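Local coordinates for protein thioesterase (Pseudomonas aeruginosa, PDB 2O5U) that belongs to the 4-hydroxybenzoyl-CoA thioesterase family and probably hydrolyses fatty acyl-CoA thioesters, at residues A[8-13]-A[82-87]. Numbering follows the deposited sequence.
Sequences PLREQY and RIEMGL
Arg10 reaches across to Glu84 and Tyr13 settles against Gly86, and through these two meetings the N-terminal 3-10 turn is laid on the hotdog fold, against strand 83-92 on the face of the antiparallel sheet turned away from helix 34-53. The salt bridge is end-on but uses a single oxygen: Arg10 NH1 lies 2.7 Å from Glu84 OE2, and Arg10 NH2 donates to the same Glu84 OE2 at 2.9 Å. Neither bond is straight, since the two N-H groups converge on one atom; the N-H...O angle is 146° for NH1 and smaller still for NH2. OE2 sits almost in the guanidinium plane, yet both nitrogens meet it from the same face of the carboxylate, well above its plane, and the two flat groups are turned 60° from each other. Arg10 gets there by a bend at chi3 (92°), whereas Glu84 runs extended beyond CG, and the two side chains cross at about a right angle.

Farther along the strand, Tyr13 covers backbone. Its CD2 approaches Gly86 C at 3.7 Å, and its CB stands 3.8 Å from Leu87 N. Gly86 has no side chain, and Tyr13 CB and ring lie directly on its backbone. Met85 and Leu87 face the other way, where they pack on helix 34-53.

Outside the pair, Arg10 NH1 also donates to Gln108 O, and Phe16 and Phe104 make cation-pi contacts with the guanidinium, which further fix its position. The turn itself is braced from within: Tyr13 N bonds to Arg10 O, and Leu9 N donates to Gln12 OE1 at 2.8 Å, approaching that oxygen from above the amide plane.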
ATOM      1  N   PRO A   8       4.417 -14.858  22.195  1.00 27.50           N
ATOM      2  CA  PRO A   8       3.696 -16.092  21.935  1.00 27.23           C
ATOM      3  C   PRO A   8       4.521 -17.039  21.072  1.00 26.81           C
ATOM      4  O   PRO A   8       5.434 -16.608  20.324  1.00 27.11           O
ATOM      5  CB  PRO A   8       2.469 -15.623  21.148  1.00 27.39           C
ATOM      6  CG  PRO A   8       2.506 -14.153  21.205  1.00 27.81           C
ATOM      7  CD  PRO A   8       3.851 -13.733  21.442  1.00 27.63           C
ATOM      8  N   LEU A   9       4.216 -18.316  21.207  1.00 26.32           N
ATOM      9  CA  LEU A   9       4.885 -19.391  20.481  1.00 26.94           C
ATOM     10  C   LEU A   9       3.942 -20.016  19.431  1.00 25.81           C
ATOM     11  O   LEU A   9       2.721 -19.962  19.578  1.00 24.85           O
ATOM     12  CB  LEU A   9       5.325 -20.482  21.472  1.00 27.67           C
ATOM     13  CG  LEU A   9       6.161 -20.036  22.686  1.00 29.51           C
ATOM     14  CD1 LEU A   9       6.057 -21.046  23.801  1.00 32.88           C
ATOM     15  CD2 LEU A   9       7.565 -19.815  22.263  1.00 30.84           C
ATOM     16  N   ARG A  10       4.543 -20.626  18.407  1.00 25.02           N
ATOM     17  CA  ARG A  10       3.840 -21.258  17.282  1.00 25.64           C
ATOM     18  C   ARG A  10       2.724 -22.190  17.698  1.00 24.02           C
ATOM     19  O   ARG A  10       1.668 -22.210  17.062  1.00 23.38           O
ATOM     20  CB  ARG A  10       4.818 -22.135  16.522  1.00 26.49           C
ATOM     21  CG  ARG A  10       5.579 -21.522  15.458  1.00 29.64           C
ATOM     22  CD  ARG A  10       6.259 -22.665  14.769  1.00 32.52           C
ATOM     23  NE  ARG A  10       5.406 -23.125  13.683  1.00 36.34           N
ATOM     24  CZ  ARG A  10       5.381 -22.542  12.492  1.00 36.50           C
ATOM     25  NH1 ARG A  10       6.181 -21.498  12.260  1.00 38.67           N
ATOM     26  NH2 ARG A  10       4.585 -23.019  11.539  1.00 36.84           N
ATOM     27  N   GLU A  11       2.971 -22.978  18.746  1.00 23.41           N
ATOM     28  CA  GLU A  11       2.012 -24.018  19.168  1.00 23.90           C
ATOM     29  C   GLU A  11       0.745 -23.433  19.771  1.00 23.06           C
ATOM     30  O   GLU A  11      -0.239 -24.112  19.854  1.00 20.55           O
ATOM     31  CB  GLU A  11       2.648 -25.075  20.090  1.00 26.17           C
ATOM     32  CG  GLU A  11       3.404 -24.517  21.235  1.00 29.91           C
ATOM     33  CD  GLU A  11       4.933 -24.457  21.023  1.00 34.25           C
ATOM     34  OE1 GLU A  11       5.449 -24.158  19.935  1.00 31.95           O
ATOM     35  OE2 GLU A  11       5.638 -24.719  22.017  1.00 37.59           O
ATOM     36  N   GLN A  12       0.760 -22.146  20.122  1.00 23.21           N
ATOM     37  CA  GLN A  12      -0.454 -21.450  20.584  1.00 23.05           C
ATOM     38  C   GLN A  12      -1.481 -21.112  19.443  1.00 22.75           C
ATOM     39  O   GLN A  12      -2.589 -20.639  19.734  1.00 23.98           O
ATOM     40  CB  GLN A  12      -0.076 -20.142  21.336  1.00 22.47           C
ATOM     41  CG  GLN A  12       0.746 -20.285  22.623  1.00 27.21           C
ATOM     42  CD  GLN A  12       1.303 -18.924  23.126  1.00 28.61           C
ATOM     43  OE1 GLN A  12       2.498 -18.788  23.424  1.00 35.18           O
ATOM     44  NE2 GLN A  12       0.430 -17.925  23.230  1.00 34.83           N
ATOM     45  N   TYR A  13      -1.126 -21.354  18.180  1.00 20.74           N
ATOM     46  CA  TYR A  13      -1.955 -21.027  16.984  1.00 20.11           C
ATOM     47  C   TYR A  13      -2.343 -22.302  16.266  1.00 21.58           C
ATOM     48  O   TYR A  13      -1.580 -23.278  16.300  1.00 22.01           O
ATOM     49  CB  TYR A  13      -1.184 -20.076  16.038  1.00 18.78           C
ATOM     50  CG  TYR A  13      -0.894 -18.781  16.795  1.00 16.56           C
ATOM     51  CD1 TYR A  13       0.247 -18.652  17.567  1.00 15.78           C
ATOM     52  CD2 TYR A  13      -1.829 -17.758  16.830  1.00 18.75           C
ATOM     53  CE1 TYR A  13       0.479 -17.481  18.324  1.00 19.20           C
ATOM     54  CE2 TYR A  13      -1.635 -16.588  17.586  1.00 18.93           C
ATOM     55  CZ  TYR A  13      -0.490 -16.465  18.339  1.00 20.28           C
ATOM     56  OH  TYR A  13      -0.304 -15.316  19.061  1.00 18.22           O
ATOM     57  N   ARG A  82      10.707 -15.042   3.900  1.00 22.20           N
ATOM     58  CA  ARG A  82       9.426 -15.741   3.831  1.00 24.96           C
ATOM     59  C   ARG A  82       8.809 -15.808   5.246  1.00 21.86           C
ATOM     60  O   ARG A  82       9.461 -16.194   6.202  1.00 22.11           O
ATOM     61  CB  ARG A  82       9.604 -17.155   3.218  1.00 25.74           C
ATOM     62  CG  ARG A  82      10.370 -17.197   1.864  1.00 28.68           C
ATOM     63  CD  ARG A  82      10.709 -18.645   1.509  1.00 30.01           C
ATOM     64  NE  ARG A  82      11.601 -18.721   0.349  1.00 38.53           N
ATOM     65  N   ILE A  83       7.551 -15.417   5.346  1.00 22.57           N
ATOM     66  CA  ILE A  83       6.876 -15.313   6.617  1.00 22.50           C
ATOM     67  C   ILE A  83       5.664 -16.251   6.607  1.00 22.47           C
ATOM     68  O   ILE A  83       5.285 -16.776   5.554  1.00 23.05           O
ATOM     69  CB  ILE A  83       6.514 -13.821   6.994  1.00 22.98           C
ATOM     70  CG1 ILE A  83       5.432 -13.196   6.071  1.00 22.12           C
ATOM     71  CG2 ILE A  83       7.814 -12.897   7.053  1.00 23.72           C
ATOM     72  CD1 ILE A  83       3.950 -13.372   6.607  1.00 28.07           C
ATOM     73  N   GLU A  84       5.097 -16.463   7.773  1.00 22.25           N
ATOM     74  CA  GLU A  84       3.855 -17.186   7.872  1.00 23.28           C
ATOM     75  C   GLU A  84       3.077 -16.675   9.055  1.00 22.09           C
ATOM     76  O   GLU A  84       3.668 -16.291  10.078  1.00 22.30           O
ATOM     77  CB  GLU A  84       4.087 -18.712   7.907  1.00 24.50           C
ATOM     78  CG  GLU A  84       4.283 -19.312   9.227  1.00 24.54           C
ATOM     79  CD  GLU A  84       4.601 -20.798   9.132  1.00 26.98           C
ATOM     80  OE1 GLU A  84       3.770 -21.572   8.588  1.00 28.61           O
ATOM     81  OE2 GLU A  84       5.684 -21.186   9.622  1.00 27.94           O
ATOM     82  N   MET A  85       1.750 -16.680   8.907  1.00 19.87           N
ATOM     83  CA  MET A  85       0.851 -16.168   9.923  1.00 19.59           C
ATOM     84  C   MET A  85       0.210 -17.330  10.593  1.00 19.91           C
ATOM     85  O   MET A  85      -0.304 -18.203   9.880  1.00 20.13           O
ATOM     86  CB  MET A  85      -0.266 -15.325   9.295  1.00 21.10           C
ATOM     87  CG  MET A  85       0.212 -14.104   8.506  1.00 23.10           C
ATOM     88  SD  MET A  85       1.280 -13.008   9.475  1.00 24.08           S
ATOM     89  CE  MET A  85       0.214 -12.473  10.790  1.00 20.65           C
ATOM     90  N   GLY A  86       0.292 -17.361  11.931  1.00 18.93           N
ATOM     91  CA  GLY A  86      -0.549 -18.241  12.775  1.00 18.12           C
ATOM     92  C   GLY A  86      -1.851 -17.565  13.151  1.00 17.44           C
ATOM     93  O   GLY A  86      -1.912 -16.348  13.426  1.00 19.00           O
ATOM     94  N   LEU A  87      -2.905 -18.353  13.123  1.00 16.99           N
ATOM     95  CA  LEU A  87      -4.235 -17.896  13.401  1.00 17.58           C
ATOM     96  C   LEU A  87      -4.938 -18.814  14.400  1.00 17.97           C
ATOM     97  O   LEU A  87      -4.826 -20.052  14.299  1.00 19.12           O
ATOM     98  CB  LEU A  87      -5.004 -17.864  12.083  1.00 17.01           C
ATOM     99  CG  LEU A  87      -6.505 -17.520  12.115  1.00 21.19           C
ATOM    100  CD1 LEU A  87      -6.806 -16.155  12.782  1.00 19.16           C
ATOM    101  CD2 LEU A  87      -7.067 -17.572  10.690  1.00 19.02           C
TER